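Local structure of sensor protein (Bacteroides thetaiotaomicron, 2X7X) at residues R42-D47 and A52-Y57; P78-A83 and V90-R95. The protein binds fructose through this periplasmic domain of a hybrid two-component system, whose whole chain probably acts as a sensor histidine kinase that regulates transcription. All coordinates share one frame; numbering follows the deposited sequence.

Contact 1: R42-D47 and A52-Y57; sequences RSAGDD and AEDVHY
Arg42 and Asp54 mark the closest backbone approach, their CA atoms 6.8 Å apart where the end of strand 38-43 passes beside helix 48-60. After Ser43 the chain leaves the strand through a type I' turn from Ala44 to Asp47, closed by Asp47 N on Ala44 O. Gly45 and Asp46 both have positive phi there, which glycine adopts easily and aspartate tolerates better than most residues. Ser43, turned away from the helix, accepts the N-H of Gly45 on OG at 3.1 Å, an ST turn, and Asp47 then N-caps the helix by bonding to Lys50 N. The turn is the strand-to-helix connection of a Rossmann-like lobe of a periplasmic binding protein, with strand 38-43 at the border of its parallel sheet.

Across this connection Arg42 forms a salt bridge with Asp54. Arg42 NE donates to Asp54 OD1 at 2.6 Å, meeting the oxygen from above the carboxylate plane, and Arg42 NH2 adds a weak bond to it at 3.2 Å. The bend at chi3, 69°, swings the guanidinium over Tyr57, where it lies flat on one ring face with the planes 10° apart. Arg42 CZ stands 4.3 Å from the centroid of the Tyr57 ring, over its face, a cation-pi contact that accompanies the flat stacking. Arginine suits this place because its edge can serve an acid while its face covers an aromatic ring. Asp54 is short enough to remain beside the strand end, its OD2 lying 3.8 Å from Ala44 CA, against a residue whose side chain is a single methyl.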
loop_
_atom_site.group_PDB
_atom_site.type_symbol
_atom_site.label_atom_id
_atom_site.label_comp_id
_atom_site.label_asym_id
_atom_site.label_seq_id
_atom_site.Cartn_x
_atom_site.Cartn_y
_atom_site.Cartn_z
ATOM N N ARG A 42 22.022 -14.124 13.475
ATOM C CA ARG A 42 22.922 -13.377 14.375
ATOM C C ARG A 42 23.229 -11.979 13.832
ATOM O O ARG A 42 23.383 -11.793 12.620
ATOM C CB ARG A 42 24.243 -14.135 14.566
ATOM C CG ARG A 42 24.090 -15.548 15.129
ATOM C CD ARG A 42 25.361 -16.383 14.971
ATOM N NE ARG A 42 26.466 -15.924 15.821
ATOM C CZ ARG A 42 26.616 -16.239 17.107
ATOM N NH1 ARG A 42 25.725 -17.020 17.719
ATOM N NH2 ARG A 42 27.659 -15.767 17.783
ATOM N N SER A 43 23.324 -11.004 14.728
ATOM C CA SER A 43 23.679 -9.647 14.346
ATOM C C SER A 43 25.139 -9.384 14.684
ATOM O O SER A 43 25.641 -9.844 15.702
ATOM C CB SER A 43 22.770 -8.619 15.042
ATOM O OG SER A 43 23.309 -7.299 14.954
ATOM N N ALA A 44 25.809 -8.631 13.823
ATOM C CA ALA A 44 27.203 -8.275 14.023
ATOM C C ALA A 44 27.361 -6.957 14.768
ATOM O O ALA A 44 28.479 -6.556 15.081
ATOM C CB ALA A 44 27.908 -8.207 12.689
ATOM N N GLY A 45 26.248 -6.274 15.037
ATOM C CA GLY A 45 26.293 -4.940 15.644
ATOM C C GLY A 45 27.324 -4.025 14.998
ATOM O O GLY A 45 28.099 -3.377 15.692
ATOM N N ASP A 46 27.349 -4.012 13.660
ATOM C CA ASP A 46 28.127 -3.053 12.852
ATOM C C ASP A 46 29.648 -3.188 12.964
ATOM O O ASP A 46 30.388 -2.233 12.692
ATOM C CB ASP A 46 27.668 -1.613 13.129
ATOM C CG ASP A 46 26.150 -1.463 13.051
ATOM O OD1 ASP A 46 25.584 -1.641 11.947
ATOM O OD2 ASP A 46 25.515 -1.190 14.098
ATOM N N ASP A 47 30.091 -4.395 13.321
ATOM C CA ASP A 47 31.499 -4.710 13.605
ATOM C C ASP A 47 32.005 -5.893 12.756
ATOM O O ASP A 47 31.449 -6.998 12.801
ATOM C CB ASP A 47 31.681 -4.995 15.112
ATOM C CG ASP A 47 33.143 -5.201 15.507
ATOM O OD1 ASP A 47 33.841 -4.197 15.792
ATOM O OD2 ASP A 47 33.596 -6.374 15.535
ATOM N N ALA A 52 32.810 -11.797 11.163
ATOM C CA ALA A 52 33.697 -12.952 10.940
ATOM C C ALA A 52 33.353 -14.072 11.930
ATOM O O ALA A 52 33.055 -15.205 11.523
ATOM C CB ALA A 52 35.174 -12.553 11.051
ATOM N N GLU A 53 33.346 -13.735 13.222
ATOM C CA GLU A 53 32.954 -14.672 14.273
ATOM C C GLU A 53 31.633 -15.383 13.955
ATOM O O GLU A 53 31.535 -16.604 14.090
ATOM C CB GLU A 53 32.911 -13.978 15.637
ATOM C CG GLU A 53 34.268 -13.401 16.052
ATOM C CD GLU A 53 34.311 -12.919 17.501
ATOM O OE1 GLU A 53 33.837 -13.660 18.401
ATOM O OE2 GLU A 53 34.839 -11.801 17.738
ATOM N N ASP A 54 30.634 -14.631 13.504
ATOM C CA ASP A 54 29.353 -15.223 13.128
ATOM C C ASP A 54 29.480 -16.150 11.911
ATOM O O ASP A 54 28.876 -17.224 11.881
ATOM C CB ASP A 54 28.286 -14.144 12.896
ATOM C CG ASP A 54 28.033 -13.278 14.138
ATOM O OD1 ASP A 54 27.939 -13.816 15.262
ATOM O OD2 ASP A 54 27.923 -12.047 13.991
ATOM N N VAL A 55 30.274 -15.757 10.919
ATOM C CA VAL A 55 30.480 -16.629 9.757
ATOM C C VAL A 55 31.256 -17.897 10.147
ATOM O O VAL A 55 30.854 -19.004 9.787
ATOM C CB VAL A 55 31.126 -15.897 8.540
ATOM C CG1 VAL A 55 31.298 -16.849 7.357
ATOM C CG2 VAL A 55 30.275 -14.725 8.115
ATOM N N HIS A 56 32.341 -17.738 10.903
ATOM C CA HIS A 56 33.097 -18.896 11.402
ATOM C C HIS A 56 32.214 -19.845 12.212
ATOM O O HIS A 56 32.304 -21.063 12.042
ATOM C CB HIS A 56 34.342 -18.477 12.200
ATOM C CG HIS A 56 35.420 -17.856 11.363
ATOM N ND1 HIS A 56 36.324 -16.945 11.870
ATOM C CD2 HIS A 56 35.733 -18.005 10.053
ATOM C CE1 HIS A 56 37.153 -16.565 10.911
ATOM N NE2 HIS A 56 36.815 -17.193 9.798
ATOM N N TYR A 57 31.352 -19.279 13.063
ATOM C CA TYR A 57 30.363 -20.037 13.837
ATOM C C TYR A 57 29.446 -20.886 12.949
ATOM O O TYR A 57 29.225 -22.072 13.213
ATOM C CB TYR A 57 29.529 -19.081 14.696
ATOM C CG TYR A 57 28.417 -19.737 15.492
ATOM C CD1 TYR A 57 28.524 -19.903 16.876
ATOM C CD2 TYR A 57 27.247 -20.177 14.863
ATOM C CE1 TYR A 57 27.497 -20.504 17.614
ATOM C CE2 TYR A 57 26.222 -20.783 15.584
ATOM C CZ TYR A 57 26.351 -20.943 16.956
ATOM O OH TYR A 57 25.323 -21.541 17.656
#

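Contact 2: P78-A83 and V90-R95. With FRU (beta-D-fructofuranose), chain E.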
loop_
_atom_site.group_PDB
_atom_site.type_symbol
_atom_site.label_atom_id
_atom_site.label_comp_id
_atom_site.label_asym_id
_atom_site.label_seq_id
_atom_site.Cartn_x
_atom_site.Cartn_y
_atom_site.Cartn_z
ATOM N N PRO A 78 37.541 -11.721 2.156
ATOM C CA PRO A 78 38.223 -12.991 2.466
ATOM C C PRO A 78 37.320 -13.982 3.217
ATOM O O PRO A 78 37.278 -15.177 2.876
ATOM C CB PRO A 78 39.417 -12.563 3.335
ATOM C CG PRO A 78 39.172 -11.113 3.698
ATOM C CD PRO A 78 38.309 -10.551 2.623
ATOM N N ILE A 79 36.571 -13.473 4.191
ATOM C CA ILE A 79 35.708 -14.307 5.017
ATOM C C ILE A 79 34.573 -14.992 4.242
ATOM O O ILE A 79 34.226 -16.133 4.528
ATOM C CB ILE A 79 35.206 -13.538 6.254
ATOM C CG1 ILE A 79 36.248 -13.617 7.365
ATOM C CG2 ILE A 79 33.902 -14.129 6.787
ATOM C CD1 ILE A 79 37.421 -12.677 7.222
ATOM N N VAL A 80 33.996 -14.317 3.257
ATOM C CA VAL A 80 32.968 -14.970 2.445
ATOM C C VAL A 80 33.600 -15.987 1.478
ATOM O O VAL A 80 33.020 -17.053 1.218
ATOM C CB VAL A 80 32.038 -13.944 1.724
ATOM C CG1 VAL A 80 31.162 -14.614 0.683
ATOM C CG2 VAL A 80 31.161 -13.245 2.728
ATOM N N GLU A 81 34.787 -15.662 0.958
ATOM C CA GLU A 81 35.519 -16.573 0.073
ATOM C C GLU A 81 35.817 -17.922 0.739
ATOM O O GLU A 81 35.633 -18.972 0.114
ATOM C CB GLU A 81 36.791 -15.920 -0.461
ATOM C CG GLU A 81 36.539 -15.036 -1.678
ATOM C CD GLU A 81 37.739 -14.185 -2.075
ATOM O OE1 GLU A 81 37.689 -13.575 -3.164
ATOM O OE2 GLU A 81 38.726 -14.117 -1.305
ATOM N N GLU A 82 36.240 -17.888 2.005
ATOM C CA GLU A 82 36.387 -19.105 2.813
ATOM C C GLU A 82 35.137 -19.971 2.766
ATOM O O GLU A 82 35.195 -21.125 2.329
ATOM C CB GLU A 82 36.700 -18.776 4.265
ATOM C CG GLU A 82 38.038 -18.125 4.484
ATOM C CD GLU A 82 38.271 -17.821 5.943
ATOM O OE1 GLU A 82 39.104 -16.931 6.249
ATOM O OE2 GLU A 82 37.611 -18.480 6.787
ATOM N N ALA A 83 34.008 -19.418 3.202
ATOM C CA ALA A 83 32.752 -20.157 3.160
ATOM C C ALA A 83 32.477 -20.725 1.765
ATOM O O ALA A 83 31.942 -21.825 1.635
ATOM C CB ALA A 83 31.613 -19.288 3.613
ATOM N N VAL A 90 26.581 -19.637 -0.570
ATOM C CA VAL A 90 26.472 -18.306 0.055
ATOM C C VAL A 90 25.518 -17.384 -0.708
ATOM O O VAL A 90 25.655 -17.194 -1.927
ATOM C CB VAL A 90 27.853 -17.590 0.136
ATOM C CG1 VAL A 90 27.704 -16.184 0.748
ATOM C CG2 VAL A 90 28.885 -18.440 0.904
ATOM N N ILE A 91 24.549 -16.814 0.002
ATOM C CA ILE A 91 23.693 -15.784 -0.592
ATOM C C ILE A 91 24.038 -14.416 -0.017
ATOM O O ILE A 91 23.976 -14.196 1.215
ATOM C CB ILE A 91 22.185 -16.041 -0.408
ATOM C CG1 ILE A 91 21.753 -17.321 -1.129
ATOM C CG2 ILE A 91 21.394 -14.859 -0.950
ATOM C CD1 ILE A 91 20.311 -17.727 -0.872
ATOM N N LEU A 92 24.405 -13.511 -0.923
ATOM C CA LEU A 92 24.623 -12.128 -0.564
ATOM C C LEU A 92 23.315 -11.369 -0.666
ATOM O O LEU A 92 22.647 -11.395 -1.711
ATOM C CB LEU A 92 25.682 -11.485 -1.466
ATOM C CG LEU A 92 27.083 -12.105 -1.522
ATOM C CD1 LEU A 92 27.907 -11.322 -2.492
ATOM C CD2 LEU A 92 27.770 -12.149 -0.163
ATOM N N VAL A 93 22.949 -10.706 0.430
ATOM C CA VAL A 93 21.793 -9.817 0.448
ATOM C C VAL A 93 22.208 -8.367 0.677
ATOM O O VAL A 93 23.051 -8.089 1.549
ATOM C CB VAL A 93 20.766 -10.204 1.546
ATOM C CG1 VAL A 93 19.522 -9.356 1.399
ATOM C CG2 VAL A 93 20.374 -11.641 1.413
ATOM N N ASP A 94 21.604 -7.457 -0.094
ATOM C CA ASP A 94 21.652 -6.013 0.194
ATOM C C ASP A 94 23.066 -5.415 0.052
ATOM O O ASP A 94 23.307 -4.629 -0.857
ATOM C CB ASP A 94 20.956 -5.713 1.554
ATOM C CG ASP A 94 21.578 -4.560 2.317
ATOM O OD1 ASP A 94 21.682 -3.442 1.773
ATOM O OD2 ASP A 94 21.947 -4.756 3.492
ATOM N N ARG A 95 23.995 -5.785 0.924
ATOM C CA ARG A 95 25.378 -5.348 0.774
ATOM C C ARG A 95 26.188 -6.394 0.025
ATOM O O ARG A 95 25.840 -7.569 0.044
ATOM C CB ARG A 95 25.996 -5.063 2.124
ATOM C CG ARG A 95 25.151 -4.151 2.933
ATOM C CD ARG A 95 25.919 -3.488 4.038
ATOM N NE ARG A 95 25.001 -2.672 4.826
ATOM C CZ ARG A 95 25.298 -2.111 5.988
ATOM N NH1 ARG A 95 26.502 -2.257 6.543
ATOM N NH2 ARG A 95 24.370 -1.410 6.599
HETATM C C1 FRU E . 19.630 -1.425 7.766
HETATM C C2 FRU E . 20.302 -0.309 6.988
HETATM C C3 FRU E . 19.300 0.521 6.190
HETATM C C4 FRU E . 20.062 0.796 4.909
HETATM C C5 FRU E . 20.774 -0.534 4.703
HETATM C C6 FRU E . 22.026 -0.475 3.829
HETATM O O1 FRU E . 20.527 -1.931 8.751
HETATM O O2 FRU E . 21.062 0.488 7.904
HETATM O O3 FRU E . 18.874 1.704 6.883
HETATM O O4 FRU E . 19.207 1.158 3.819
HETATM O O5 FRU E . 21.174 -0.893 6.028
HETATM O O6 FRU E . 22.525 -1.810 3.614
#
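The guanidinium of Arg95 meets beta-D-fructofuranose with its edge: O5 of the sugar lies in its plane and O6 near it. Arg95 NE donates to the sugar's O6 at 2.9 Å in a nearly straight bond of 165°, and Arg95 NH2 reaches the sugar's ring oxygen O5 at 3.3 Å. The chain is extended from CG to NE, which carries the planar group out to the sugar, while NH1 is held by the backbone oxygen of Asn71. Asp94 grips the same hydroxyl, its OD1 accepting from O6 of the sugar at 2.6 Å, so O6 gives its proton to the acid and receives one from the arginine. Asp94 OD2 is steadied by Arg20 and Ser69. A leucine in place of Arg95 would probably leave O5 and O6 without these donors and the Asn71 oxygen without its mate.

Behind the pocket, the segments 78-83 and 90-95 meet through aliphatic groups alone. Val80 CG1 touches Val90 CG1 at 3.8 Å. Ala83 CB rests on Val90 CG2 at 3.9 Å, a methyl small enough to let the helix come close, and the tip of Leu92 reaches Val80 with CD2. Val90, beta-branched, suits a strand, and Val80 meets it from the helix with an equally short side chain.

The helix segment 78-83 runs roughly antiparallel to strand 90-93, the two axes 9.8 Å apart at their closest, in the connecting helix of the beta-alpha-beta unit begun by strand 65-68. Ile68 of that strand touches both Val80 and Leu92, Met59 of helix 48-60 lies against Ala83, and helix 249-260 packs on Ile91 and Val93.

Contact 1 closes before contact 2 opens along the chain, and their centres lie 12 Å apart on the same lobe. Both reach one parallel sheet, contact 1 at its border strand 38-43 and contact 2 at the inner strand 90-93, with strands 8-13 and 65-68 between. Helices 48-60 and 73-85 pack side by side: Ile79 lies against Ala52 and Val55, and His56 makes a weak hydrogen bond to Glu82. Both strands end near the sugar: Asp94 and Arg95, just after strand 90-93, bind it, whereas the side chain of Ser43, at the end of strand 38-43, is about 9 Å from it, consistent with a sheet whose strand ends border the sugar site.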